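Local coordinates for protein diol-dehydratase (PDB 5I2A) that probably dehydrates 1,2-propanediol to propanal as a B12-independent glycyl radical enzyme, at residues V217-N222 with C251-E256; F456-R460 with G555-V561. One frame throughout, in Å; residues are numbered along the deposited sequence.

Contact 1 of 2, residues V217-N222 with C251-E256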
# COMPACT_ATOMS: atom_id res chain seq x y z
N VAL A 217 -3.42 -18.25 18.29
CA VAL A 217 -3.49 -18.02 19.73
C VAL A 217 -4.12 -19.24 20.42
O VAL A 217 -3.71 -19.62 21.51
CB VAL A 217 -4.29 -16.75 20.06
CG1 VAL A 217 -4.41 -16.57 21.57
CG2 VAL A 217 -3.64 -15.52 19.40
N ILE A 218 -5.11 -19.85 19.78
CA ILE A 218 -5.74 -21.04 20.32
C ILE A 218 -4.71 -22.14 20.41
O ILE A 218 -4.57 -22.80 21.45
CB ILE A 218 -6.92 -21.49 19.46
CG1 ILE A 218 -8.04 -20.46 19.54
CG2 ILE A 218 -7.40 -22.89 19.90
CD1 ILE A 218 -9.17 -20.65 18.55
N THR A 219 -3.96 -22.30 19.33
CA THR A 219 -2.83 -23.22 19.30
C THR A 219 -1.87 -22.96 20.45
O THR A 219 -1.40 -23.89 21.10
CB THR A 219 -2.07 -23.11 17.98
OG1 THR A 219 -2.89 -23.59 16.91
CG2 THR A 219 -0.77 -23.92 18.04
N TYR A 220 -1.58 -21.68 20.69
CA TYR A 220 -0.62 -21.30 21.71
C TYR A 220 -1.09 -21.79 23.09
O TYR A 220 -0.33 -22.40 23.83
CB TYR A 220 -0.41 -19.78 21.72
CG TYR A 220 0.74 -19.33 22.59
CD1 TYR A 220 2.03 -19.70 22.30
CD2 TYR A 220 0.52 -18.51 23.69
CE1 TYR A 220 3.09 -19.28 23.08
CE2 TYR A 220 1.57 -18.08 24.48
CZ TYR A 220 2.85 -18.48 24.17
OH TYR A 220 3.89 -18.07 24.96
N ALA A 221 -2.35 -21.51 23.41
CA ALA A 221 -2.93 -21.92 24.68
C ALA A 221 -2.86 -23.43 24.87
O ALA A 221 -2.55 -23.93 25.95
CB ALA A 221 -4.37 -21.45 24.75
N ASN A 222 -3.13 -24.17 23.80
CA ASN A 222 -3.13 -25.61 23.86
C ASN A 222 -1.73 -26.18 24.02
O ASN A 222 -1.56 -27.27 24.56
CB ASN A 222 -3.82 -26.18 22.62
CG ASN A 222 -5.32 -26.27 22.79
OD1 ASN A 222 -5.83 -27.27 23.28
ND2 ASN A 222 -6.02 -25.20 22.44
N CYS A 251 -6.55 -24.17 29.96
CA CYS A 251 -5.94 -23.77 28.70
C CYS A 251 -6.52 -24.48 27.48
O CYS A 251 -6.34 -24.02 26.35
CB CYS A 251 -4.43 -23.98 28.75
SG CYS A 251 -3.59 -22.88 29.92
N LYS A 252 -7.21 -25.60 27.70
CA LYS A 252 -7.94 -26.25 26.62
C LYS A 252 -9.25 -25.54 26.31
O LYS A 252 -9.81 -25.74 25.24
CB LYS A 252 -8.26 -27.71 26.95
CG LYS A 252 -7.10 -28.68 26.85
CD LYS A 252 -7.60 -30.08 27.21
CE LYS A 252 -6.47 -31.01 27.60
NZ LYS A 252 -5.68 -31.46 26.42
N ASN A 253 -9.74 -24.72 27.24
CA ASN A 253 -11.00 -24.02 27.02
C ASN A 253 -10.82 -22.56 26.60
O ASN A 253 -11.57 -22.07 25.76
CB ASN A 253 -11.89 -24.07 28.27
CG ASN A 253 -13.37 -23.88 27.94
OD1 ASN A 253 -13.94 -24.67 27.19
ND2 ASN A 253 -14.00 -22.86 28.53
N VAL A 254 -9.84 -21.87 27.18
CA VAL A 254 -9.68 -20.44 26.89
C VAL A 254 -8.31 -20.15 26.27
O VAL A 254 -7.32 -20.80 26.58
CB VAL A 254 -9.92 -19.56 28.15
CG1 VAL A 254 -11.36 -19.67 28.63
CG2 VAL A 254 -8.94 -19.90 29.26
N PRO A 255 -8.24 -19.15 25.38
CA PRO A 255 -9.32 -18.23 25.04
C PRO A 255 -10.18 -18.66 23.84
O PRO A 255 -10.92 -17.83 23.33
CB PRO A 255 -8.56 -16.95 24.73
CG PRO A 255 -7.33 -17.43 24.10
CD PRO A 255 -6.98 -18.75 24.74
N GLU A 256 -10.10 -19.92 23.42
CA GLU A 256 -10.94 -20.38 22.31
C GLU A 256 -12.43 -20.17 22.61
O GLU A 256 -13.18 -19.65 21.78
CB GLU A 256 -10.68 -21.86 21.97
CG GLU A 256 -11.68 -22.39 20.92
CD GLU A 256 -11.27 -23.72 20.31
OE1 GLU A 256 -10.47 -24.46 20.92
OE2 GLU A 256 -11.75 -24.01 19.19
O HOH W 1 -8.91 -24.49 23.02
O HOH W 2 -4.40 -29.45 24.03

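Contact 2 of 2, residues F456-R460 with G555-V561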
# COMPACT_ATOMS: atom_id res chain seq x y z
N PHE A 456 7.97 16.36 22.56
CA PHE A 456 8.28 17.68 22.02
C PHE A 456 8.79 18.60 23.12
O PHE A 456 8.11 18.82 24.12
CB PHE A 456 7.03 18.29 21.36
CG PHE A 456 7.28 19.61 20.67
CD1 PHE A 456 7.28 20.81 21.38
CD2 PHE A 456 7.47 19.66 19.29
CE1 PHE A 456 7.48 22.04 20.72
CE2 PHE A 456 7.67 20.88 18.62
CZ PHE A 456 7.67 22.07 19.35
N ASN A 457 9.98 19.16 22.90
CA ASN A 457 10.61 20.04 23.89
C ASN A 457 10.19 21.49 23.65
O ASN A 457 10.70 22.14 22.75
CB ASN A 457 12.14 19.89 23.82
CG ASN A 457 12.86 20.61 24.96
OD1 ASN A 457 12.33 21.56 25.54
ND2 ASN A 457 14.06 20.15 25.28
N MET A 458 9.28 22.00 24.47
CA MET A 458 8.77 23.36 24.28
C MET A 458 9.83 24.41 24.61
O MET A 458 9.67 25.57 24.23
CB MET A 458 7.51 23.61 25.12
CG MET A 458 6.36 22.63 24.85
SD MET A 458 4.97 22.82 25.99
CE MET A 458 4.64 24.56 25.79
N CYS A 459 10.92 24.03 25.28
CA CYS A 459 12.01 24.97 25.53
C CYS A 459 12.91 25.22 24.32
O CYS A 459 13.59 26.25 24.25
CB CYS A 459 12.87 24.48 26.70
SG CYS A 459 12.04 24.46 28.28
N ARG A 460 12.98 24.27 23.38
CA ARG A 460 13.91 24.47 22.27
C ARG A 460 13.45 25.61 21.34
O ARG A 460 14.28 26.43 20.95
CB ARG A 460 14.14 23.16 21.51
CG ARG A 460 14.93 22.11 22.34
CD ARG A 460 16.33 21.83 21.75
NE ARG A 460 17.18 22.99 21.92
CZ ARG A 460 18.18 23.35 21.14
NH1 ARG A 460 18.55 22.66 20.07
NH2 ARG A 460 18.84 24.46 21.47
N GLY A 555 3.95 17.63 24.97
CA GLY A 555 4.68 18.87 25.18
C GLY A 555 5.41 18.90 26.53
O GLY A 555 4.82 18.65 27.58
N PHE A 556 6.70 19.22 26.48
CA PHE A 556 7.54 19.25 27.67
C PHE A 556 7.91 20.66 28.08
O PHE A 556 8.29 21.46 27.24
CB PHE A 556 8.84 18.47 27.43
CG PHE A 556 8.69 16.97 27.44
CD1 PHE A 556 7.97 16.32 26.45
CD2 PHE A 556 9.33 16.20 28.41
CE1 PHE A 556 7.86 14.93 26.45
CE2 PHE A 556 9.24 14.81 28.41
CZ PHE A 556 8.50 14.18 27.43
N GLY A 557 7.84 20.95 29.37
CA GLY A 557 8.48 22.14 29.90
C GLY A 557 7.61 23.36 30.12
O GLY A 557 8.12 24.48 30.17
N ILE A 558 6.30 23.15 30.27
CA ILE A 558 5.39 24.28 30.48
C ILE A 558 5.83 25.23 31.63
O ILE A 558 5.83 26.45 31.45
CB ILE A 558 3.96 23.80 30.75
CG1 ILE A 558 3.28 23.44 29.44
CG2 ILE A 558 3.15 24.88 31.41
CD1 ILE A 558 1.83 23.02 29.59
N ALA A 559 6.21 24.67 32.78
CA ALA A 559 6.66 25.51 33.90
C ALA A 559 7.89 26.34 33.50
O ALA A 559 7.97 27.53 33.78
CB ALA A 559 6.97 24.66 35.16
N ASN A 560 8.86 25.68 32.86
CA ASN A 560 10.09 26.35 32.46
C ASN A 560 9.79 27.50 31.50
O ASN A 560 10.32 28.59 31.65
CB ASN A 560 11.07 25.37 31.81
CG ASN A 560 11.36 24.18 32.70
OD1 ASN A 560 10.85 23.09 32.47
ND2 ASN A 560 12.17 24.39 33.74
N VAL A 561 8.92 27.24 30.52
CA VAL A 561 8.54 28.25 29.53
C VAL A 561 7.79 29.41 30.17
O VAL A 561 8.09 30.57 29.90
CB VAL A 561 7.68 27.63 28.40
CG1 VAL A 561 7.07 28.71 27.50
CG2 VAL A 561 8.50 26.66 27.58

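Contact 1 of 2, residues V217-N222 with C251-E256
This contact lies in an antiparallel helical hairpin, where the middle of helix 200-233 packs against the C-terminal end of helix 238-253 and the turn that follows it. Val-217 starts the interface: its CG1 is 4.0 Å from CG of Pro-255, and leucine and phenylalanine side chains of helix 49-63 cover it as well, so a branched apolar residue suits the place. The cis peptide before Pro-255 bends the chain as the second helix ends, keeping the proline ring and Glu-256 beside the first helix. Ile-218 comes next; its CB points sideways, but CG2 comes within 3.6 Å of OE1 of Glu-256, an apolar branch lying along the acid's side chain. One turn on, Ala-221 is small enough for close approach: its CB is 3.5 Å from O of Val-254 and 3.8 Å from CD of Pro-255, and its O is 3.4 Å from CB of Cys-251. Phe-271 of helix 262-279 covers both Ala-221 and Cys-251. Asn-222 finishes the segment at the partly exposed border. Its ND2 donates back to O of Ile-218 at 3.0 Å, fixing the amide, and across the hairpin it works through water. Water 1 accepts from Asn-222 ND2 at 3.0 Å and donates to Lys-252 O at 2.7 Å and Glu-256 OE1 at 2.6 Å.

Contact 2 of 2, residues F456-R460 with G555-V561
In the pyruvate formate lyase-like fold of glycyl radical enzymes, strands 454-457 and 548-556, parallel neighbours in a mixed sheet, each turn into a helix here. Two backbone hydrogen bonds join them, Phe-556 N to Phe-456 O (2.8 Å) and Met-458 N to Phe-556 O (3.0 Å). Phe-456, chi1 t, swings its ring away to Met-500, Met-507 and Tyr-674. Phe-556, chi1 m, packs on Leu-702, Pro-695 and Phe-455, Phe-456 O at its ring edge. Asn-457, also t, turns OD1 to Cys-459 N at 2.9 Å, a capping bond in the turn into the helix, while ND2 binds Thr-706. Flexible Met-458 (m, t, p) reaches over Gly-555, SD 3.9 Å from Ile-558 CG1; a CB on Gly-555 would crowd that sulphur. At Gly-557, the N-cap, phi is 99°, where a CB would strike the preceding carbonyl O. Asn-560's buried amide is held by Ala-720 N (on OD1) and Asp-711 OD2 (on ND2). Val-561, at t, places CG2 4.0 Å from Met-458 CB, and Cys-459, at m, sets SG 3.8 Å from Asn-560 CB.

Contacts 1 and 2 are separate pieces of the fold, on opposite sides of the chain's centre: their own centres are 47 Å apart and their nearest atoms about 33 Å apart. They follow in series along the chain, both within the pyruvate formate lyase-like region. Contact 1 is peripheral, its centre 30 Å from that of the chain, and joins the middle of helix 200-233 to the end of helix 238-253 and its following turn, partly through water. Contact 2 is more central, at 18 Å, and fully buried. It lies closer to a possible pocket: the Asn-560 side chain is about 5 Å from a bound PEG, probably from crystallisation. Neither contact contains Gly-817, the predicted radical site.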